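Local coordinates for rhusiopathiae surface protein B (Erysipelothrix rhusiopathiae, PDB 3V10), which probably binds collagen as an adhesin of the bacterial cell wall, the chain being the collagen-binding region of a longer surface protein, at residues F166-G171 with I187-E192; D197-D202 with T248-K253; V219-E224 with A257-T262. All coordinates share one frame; numbering follows the deposited sequence.

How the contacts relate
The three contacts lie close together in one domain. Contacts 1 and 3 both reach the five-stranded antiparallel sheet. A probable backbone bond between Ile187 N and Phe261 O ties them, joining strands 180-187 and 260-269. Contact 2 lies in the facing sheet, through strands 198-204 and 246-251. The centres are about 12 Å apart for contacts 1 and 2, about 11 Å for 1 and 3, and about 15 Å for 2 and 3. Contact 1 closes before the others open, while the segments of contacts 2 and 3 alternate along the chain. Ile187 packs on Val198 and Val249, and Phe261 on Ile251. These inward side chains meet at one end of this collagen-binding domain.

Contact 1: F166-G171 with I187-E192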
# COMPACT_ATOMS: atom_id res chain seq x y z
N PHE A 166 16.41 13.31 13.20
CA PHE A 166 17.61 12.90 12.49
C PHE A 166 17.44 11.73 11.54
O PHE A 166 18.01 11.73 10.46
CB PHE A 166 18.73 12.58 13.47
CG PHE A 166 20.04 12.28 12.80
CD1 PHE A 166 20.35 10.98 12.40
CD2 PHE A 166 20.95 13.29 12.54
CE1 PHE A 166 21.54 10.70 11.76
CE2 PHE A 166 22.15 13.02 11.89
CZ PHE A 166 22.45 11.73 11.50
N TYR A 167 16.67 10.72 11.95
CA TYR A 167 16.48 9.56 11.08
C TYR A 167 15.13 8.88 11.25
O TYR A 167 14.66 8.66 12.36
CB TYR A 167 17.58 8.52 11.34
CG TYR A 167 17.35 7.19 10.63
CD1 TYR A 167 17.44 7.09 9.25
CD2 TYR A 167 16.99 6.05 11.35
CE1 TYR A 167 17.18 5.89 8.59
CE2 TYR A 167 16.73 4.84 10.71
CZ TYR A 167 16.83 4.77 9.32
OH TYR A 167 16.57 3.60 8.65
N TRP A 168 14.52 8.54 10.12
CA TRP A 168 13.26 7.81 10.15
C TRP A 168 13.09 7.15 8.79
O TRP A 168 13.64 7.61 7.79
CB TRP A 168 12.07 8.72 10.49
CG TRP A 168 11.55 9.53 9.36
CD1 TRP A 168 10.60 9.16 8.45
CD2 TRP A 168 11.94 10.86 9.01
NE1 TRP A 168 10.36 10.19 7.56
CE2 TRP A 168 11.17 11.24 7.89
CE3 TRP A 168 12.86 11.77 9.55
CZ2 TRP A 168 11.30 12.50 7.29
CZ3 TRP A 168 12.98 13.03 8.95
CH2 TRP A 168 12.21 13.37 7.83
N LYS A 169 12.35 6.05 8.77
CA LYS A 169 12.12 5.31 7.55
C LYS A 169 10.62 5.20 7.29
O LYS A 169 9.82 5.16 8.22
CB LYS A 169 12.74 3.92 7.67
CG LYS A 169 12.13 3.08 8.77
CD LYS A 169 11.17 2.07 8.19
CE LYS A 169 11.92 0.93 7.54
NZ LYS A 169 12.87 1.37 6.49
N THR A 170 10.25 5.15 6.01
CA THR A 170 8.85 5.04 5.64
C THR A 170 8.72 4.08 4.47
O THR A 170 9.71 3.75 3.82
CB THR A 170 8.25 6.40 5.23
OG1 THR A 170 8.82 6.81 3.98
CG2 THR A 170 8.53 7.45 6.28
N GLY A 171 7.50 3.65 4.20
CA GLY A 171 7.29 2.73 3.10
C GLY A 171 5.83 2.65 2.72
O GLY A 171 4.95 2.97 3.52
N ILE A 187 18.02 10.15 6.16
CA ILE A 187 19.18 10.35 7.02
C ILE A 187 19.64 11.79 7.14
O ILE A 187 19.97 12.45 6.16
CB ILE A 187 20.36 9.50 6.52
CG1 ILE A 187 19.90 8.06 6.30
CG2 ILE A 187 21.51 9.55 7.53
CD1 ILE A 187 20.93 7.17 5.63
N ASN A 188 19.68 12.26 8.38
CA ASN A 188 20.11 13.61 8.69
C ASN A 188 19.29 14.72 8.05
O ASN A 188 19.82 15.57 7.33
CB ASN A 188 21.59 13.80 8.34
CG ASN A 188 22.21 14.98 9.05
OD1 ASN A 188 21.54 15.64 9.84
ND2 ASN A 188 23.48 15.26 8.77
N SER A 189 17.98 14.70 8.30
CA SER A 189 17.09 15.74 7.79
C SER A 189 17.48 17.09 8.39
O SER A 189 17.46 18.11 7.70
CB SER A 189 15.63 15.44 8.15
OG SER A 189 15.10 14.39 7.35
N PRO A 190 17.84 17.12 9.69
CA PRO A 190 18.23 18.37 10.36
C PRO A 190 19.50 19.00 9.79
O PRO A 190 19.77 20.18 10.04
CB PRO A 190 18.43 17.94 11.81
CG PRO A 190 17.50 16.77 11.95
CD PRO A 190 17.74 16.02 10.67
N LYS A 191 20.28 18.21 9.06
CA LYS A 191 21.53 18.68 8.47
C LYS A 191 22.52 18.95 9.60
O LYS A 191 23.18 19.99 9.64
CB LYS A 191 21.31 19.96 7.66
CG LYS A 191 20.34 19.85 6.50
CD LYS A 191 20.96 19.15 5.31
CE LYS A 191 20.26 19.57 4.02
NZ LYS A 191 18.77 19.44 4.12
N GLU A 192 22.62 17.99 10.52
CA GLU A 192 23.52 18.11 11.65
C GLU A 192 25.00 17.92 11.31
O GLU A 192 25.36 17.29 10.31
CB GLU A 192 23.11 17.10 12.73
CG GLU A 192 21.96 17.45 13.65
CD GLU A 192 21.91 16.47 14.81
OE1 GLU A 192 22.98 15.95 15.22
OE2 GLU A 192 20.82 16.20 15.35
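Asn188 N donates to Phe166 O at 2.7 Å. The donor lies almost in line with the carbonyl, but the bond is bent at the hydrogen, 134°. Asn188 also covers the Phe166 ring. Its CA sits over one face, 4.0 Å from the ring centroid, as a CH-pi contact. Its amide passes the ring at a slant, 28° between the planes, with OD1 3.4 Å from Phe166 CE2. The amide is held within its own segment. OD1 accepts from Glu192 N on a lone pair in the carbonyl plane, at 2.7 Å, and ND2 donates to Glu192 O. Phe166 also stacks with Tyr285. Pro190 CD meets the backbone at Phe166 CA, 3.6 Å away. At Trp168, whose CG is placed between the backbone N and carbonyl carbon (chi1 80°), Ser189 OG comes to 3.0 Å from CZ3, a tight contact. Tyr167 and Ile187 form a non-hydrogen-bonded antiparallel pair and lie side by side, CD1 of the tyrosine 4.0 Å from CG1 of the isoleucine. Tyr167 OH bonds to Ser281 OG. The pair faces Val200 and Val249 of the second sheet, as inward-facing residues do in the beta sandwich of a DEv-IgG domain.

Contact 2: D197-D202 with T248-K253; sequences DVKVID and TVMIPK
Val198 and Val200 pair with Ile251 and Val249 in neighbouring antiparallel strands of the DEv-IgG sandwich. The strand axes are 4.7 Å apart and run almost exactly opposite, 178° between their directions.

The backbone bonds come in two reciprocal sets. Val198 bonds to Ile251 both ways, and Val200 does the same with Val249. The shortest is Val198 N to Ile251 O, at 2.7 Å. The non-hydrogen-bonded pairs alternate with them: Lys199-Met250 lies between the two, and Ile201-Thr248 follows Val200-Val249. Here CA-H...O contacts fill in, such as Lys199 CA to Val249 O at 3.3 Å.

The apolar contacts divide by face. Val198, Val200, Val249 and Ile251 share the inner face. Val198 CB and Ile251 CB are 4.3 Å apart, and Ala256 of helix 253-256 touches both residues. Ile283 packs on both Val198 and Val200, and Ile240 of strand 239-243 touches Val249.

The other face carries Lys199, Ile201, Thr248 and Met250. Lys199 is fully extended and uses its methylenes here. Its CG runs alongside Met250 CG at 3.9 Å, and its CE reaches Thr248 CG2 at 3.8 Å.

The polar side-chain contact lies at the start of the short helix 253-256, where Pro252 holds the N-cap position. The Asp197 carboxylate crosses to this end, and the positive helix end would probably favour its charge. Lys253 N donates to Asp197 OD1 at 2.7 Å, using the anti lone pair of that oxygen.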
# COMPACT_ATOMS: atom_id res chain seq x y z
N ASP A 197 31.10 8.87 12.07
CA ASP A 197 30.51 8.32 10.86
C ASP A 197 29.08 7.90 11.22
O ASP A 197 28.75 7.73 12.40
CB ASP A 197 31.28 7.08 10.37
CG ASP A 197 32.75 7.36 10.09
OD1 ASP A 197 33.10 8.50 9.69
OD2 ASP A 197 33.55 6.42 10.24
N VAL A 198 28.23 7.75 10.21
CA VAL A 198 26.85 7.35 10.44
C VAL A 198 26.64 5.98 9.81
O VAL A 198 27.07 5.74 8.68
CB VAL A 198 25.87 8.36 9.80
CG1 VAL A 198 24.44 7.88 9.97
CG2 VAL A 198 26.05 9.74 10.45
N LYS A 199 26.01 5.07 10.54
CA LYS A 199 25.78 3.73 10.00
C LYS A 199 24.35 3.27 10.23
O LYS A 199 23.82 3.37 11.33
CB LYS A 199 26.74 2.71 10.63
CG LYS A 199 26.59 1.30 10.07
CD LYS A 199 27.67 0.36 10.60
CE LYS A 199 27.57 -1.01 9.95
NZ LYS A 199 28.58 -1.96 10.51
N VAL A 200 23.72 2.77 9.17
CA VAL A 200 22.35 2.28 9.26
C VAL A 200 22.35 0.84 8.77
O VAL A 200 22.90 0.54 7.72
CB VAL A 200 21.38 3.08 8.37
CG1 VAL A 200 19.99 2.40 8.38
CG2 VAL A 200 21.27 4.51 8.86
N ILE A 201 21.77 -0.06 9.56
CA ILE A 201 21.67 -1.45 9.14
C ILE A 201 20.17 -1.71 8.99
O ILE A 201 19.42 -1.69 9.97
CB ILE A 201 22.28 -2.42 10.16
CG1 ILE A 201 23.78 -2.13 10.32
CG2 ILE A 201 22.10 -3.86 9.69
CD1 ILE A 201 24.49 -3.06 11.28
N ASP A 202 19.75 -1.91 7.75
CA ASP A 202 18.35 -2.14 7.44
C ASP A 202 18.10 -3.61 7.13
O ASP A 202 18.75 -4.18 6.26
CB ASP A 202 17.94 -1.27 6.25
CG ASP A 202 16.46 -1.40 5.93
OD1 ASP A 202 15.98 -2.54 5.78
OD2 ASP A 202 15.79 -0.36 5.81
N THR A 248 22.92 -2.07 4.11
CA THR A 248 23.68 -1.24 5.04
C THR A 248 24.15 0.04 4.38
O THR A 248 24.63 0.02 3.25
CB THR A 248 24.92 -2.02 5.56
OG1 THR A 248 24.49 -3.26 6.13
CG2 THR A 248 25.67 -1.20 6.62
N VAL A 249 24.00 1.15 5.09
CA VAL A 249 24.41 2.45 4.59
C VAL A 249 25.43 3.00 5.57
O VAL A 249 25.14 3.12 6.77
CB VAL A 249 23.21 3.43 4.51
CG1 VAL A 249 23.68 4.79 3.98
CG2 VAL A 249 22.13 2.85 3.62
N MET A 250 26.61 3.32 5.07
CA MET A 250 27.68 3.87 5.89
C MET A 250 28.10 5.22 5.31
O MET A 250 28.40 5.32 4.12
CB MET A 250 28.86 2.90 5.95
CG MET A 250 28.56 1.63 6.75
SD MET A 250 29.83 0.33 6.63
CE MET A 250 29.12 -0.68 5.36
N ILE A 251 28.10 6.25 6.15
CA ILE A 251 28.48 7.58 5.70
C ILE A 251 29.56 8.19 6.61
O ILE A 251 29.33 8.42 7.79
CB ILE A 251 27.27 8.54 5.70
CG1 ILE A 251 26.13 7.92 4.89
CG2 ILE A 251 27.67 9.88 5.09
CD1 ILE A 251 24.83 8.71 4.95
N PRO A 252 30.75 8.44 6.05
CA PRO A 252 31.84 9.02 6.85
C PRO A 252 31.45 10.38 7.42
O PRO A 252 30.70 11.13 6.80
CB PRO A 252 32.98 9.15 5.83
CG PRO A 252 32.72 8.02 4.89
CD PRO A 252 31.22 8.08 4.70
N LYS A 253 31.97 10.70 8.61
CA LYS A 253 31.68 11.95 9.29
C LYS A 253 31.69 13.22 8.40
O LYS A 253 30.74 14.00 8.45
CB LYS A 253 32.64 12.11 10.47
CG LYS A 253 32.47 13.40 11.25
CD LYS A 253 33.53 13.52 12.33
CE LYS A 253 33.41 14.82 13.11
NZ LYS A 253 34.53 14.97 14.10

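Contact 3: V219-E224 with A257-T262; sequences VEANGE and AKTTFT
Val219 lies side by side with Phe261, pointing the same way, in a non-hydrogen-bonded antiparallel pair. From Val219 CB the two methyl branches part. CG1 is anti to the backbone N (chi1 -177°) and touches two groups, Thr259 CG2 at 3.7 Å and Phe261 CE1 at 3.7 Å. CG2, beside the backbone N, meets Phe261 CD1 at 3.9 Å. The Thr259 methyl closes this small cluster. Its CG2 sits 3.4 Å above one face of the Phe261 ring, toward the rim. The Thr259 hydroxyl OG1 turns to its own segment and donates to Ala257 O, from above the carbonyl plane. Ala221 CB also packs against this OG1, at 3.3 Å.

The next pair, Glu220 with Thr260, is hydrogen-bonded in both directions. Thr260 N reaches Glu220 O at 2.9 Å, and Glu220 N returns a nearly straight bond to Thr260 O. Their side chains lie on the other face, where Lys191 NZ joins them by a salt bridge to Glu220 OE1 and a hydrogen bond to Thr260 OG1. Thr260 OG1 also bonds to Asn188 O.

Beyond the strand pairing a water takes over. It accepts from Asn222 N at 2.8 Å and donates to Lys258 O at 2.7 Å. Ala221 to Glu224 form a type I' turn, the tight connection of a two-residue beta hairpin. The hairpin puts strand 224-229, beyond 208-221, at the edge of the DEv-IgG sandwich's five-stranded sheet.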
# COMPACT_ATOMS: atom_id res chain seq x y z
N VAL A 219 20.74 13.61 -2.38
CA VAL A 219 21.75 14.25 -1.55
C VAL A 219 21.51 15.75 -1.55
O VAL A 219 21.65 16.41 -2.58
CB VAL A 219 23.16 13.97 -2.09
CG1 VAL A 219 24.22 14.58 -1.17
CG2 VAL A 219 23.37 12.48 -2.23
N GLU A 220 21.13 16.29 -0.39
CA GLU A 220 20.85 17.71 -0.28
C GLU A 220 21.76 18.40 0.73
O GLU A 220 21.89 17.96 1.87
CB GLU A 220 19.39 17.93 0.12
CG GLU A 220 19.01 19.40 0.21
CD GLU A 220 17.58 19.60 0.65
OE1 GLU A 220 17.25 19.22 1.80
OE2 GLU A 220 16.79 20.14 -0.15
N ALA A 221 22.40 19.48 0.30
CA ALA A 221 23.28 20.24 1.17
C ALA A 221 23.46 21.64 0.60
O ALA A 221 23.43 21.83 -0.61
CB ALA A 221 24.63 19.54 1.30
N ASN A 222 23.65 22.61 1.50
CA ASN A 222 23.82 24.00 1.12
C ASN A 222 22.98 24.48 -0.06
O ASN A 222 23.51 24.95 -1.07
CB ASN A 222 25.30 24.33 0.88
CG ASN A 222 26.08 23.15 0.35
OD1 ASN A 222 25.88 22.71 -0.78
ND2 ASN A 222 26.97 22.62 1.18
N GLY A 223 21.66 24.32 0.07
CA GLY A 223 20.70 24.77 -0.92
C GLY A 223 20.50 24.07 -2.26
O GLY A 223 19.84 24.61 -3.15
N GLU A 224 21.02 22.86 -2.41
CA GLU A 224 20.89 22.14 -3.66
C GLU A 224 20.69 20.65 -3.49
O GLU A 224 21.34 20.02 -2.67
CB GLU A 224 22.13 22.33 -4.50
CG GLU A 224 23.42 21.85 -3.86
CD GLU A 224 24.58 22.14 -4.78
OE1 GLU A 224 25.73 21.79 -4.46
OE2 GLU A 224 24.34 22.74 -5.84
N ALA A 257 28.19 15.40 7.35
CA ALA A 257 28.08 16.76 7.87
C ALA A 257 27.14 17.68 7.08
O ALA A 257 27.31 17.88 5.87
CB ALA A 257 29.46 17.40 7.96
N LYS A 258 26.17 18.24 7.80
CA LYS A 258 25.20 19.17 7.24
C LYS A 258 24.57 18.74 5.92
O LYS A 258 24.20 19.58 5.10
CB LYS A 258 25.88 20.54 7.09
CG LYS A 258 26.56 21.00 8.37
CD LYS A 258 27.35 22.29 8.19
CE LYS A 258 28.02 22.69 9.50
NZ LYS A 258 28.80 23.95 9.37
N THR A 259 24.43 17.44 5.72
CA THR A 259 23.87 16.92 4.49
C THR A 259 22.78 15.89 4.75
O THR A 259 22.94 15.01 5.59
CB THR A 259 24.97 16.28 3.62
OG1 THR A 259 25.97 17.26 3.31
CG2 THR A 259 24.38 15.74 2.32
N THR A 260 21.67 16.02 4.03
CA THR A 260 20.55 15.09 4.16
C THR A 260 20.65 14.05 3.05
O THR A 260 20.77 14.40 1.87
CB THR A 260 19.19 15.80 4.04
OG1 THR A 260 19.05 16.76 5.09
CG2 THR A 260 18.05 14.79 4.12
N PHE A 261 20.59 12.78 3.43
CA PHE A 261 20.66 11.68 2.48
C PHE A 261 19.35 10.91 2.52
O PHE A 261 18.96 10.40 3.57
CB PHE A 261 21.81 10.74 2.82
CG PHE A 261 23.16 11.37 2.72
CD1 PHE A 261 23.84 11.41 1.51
CD2 PHE A 261 23.76 11.93 3.84
CE1 PHE A 261 25.09 12.01 1.41
CE2 PHE A 261 25.01 12.53 3.75
CZ PHE A 261 25.68 12.57 2.53
N THR A 262 18.68 10.84 1.38
CA THR A 262 17.43 10.11 1.29
C THR A 262 17.68 8.89 0.42
O THR A 262 17.74 9.00 -0.81
CB THR A 262 16.31 10.96 0.67
OG1 THR A 262 16.19 12.19 1.40
CG2 THR A 262 14.99 10.22 0.72
O HOH W 1 24.11 22.10 4.19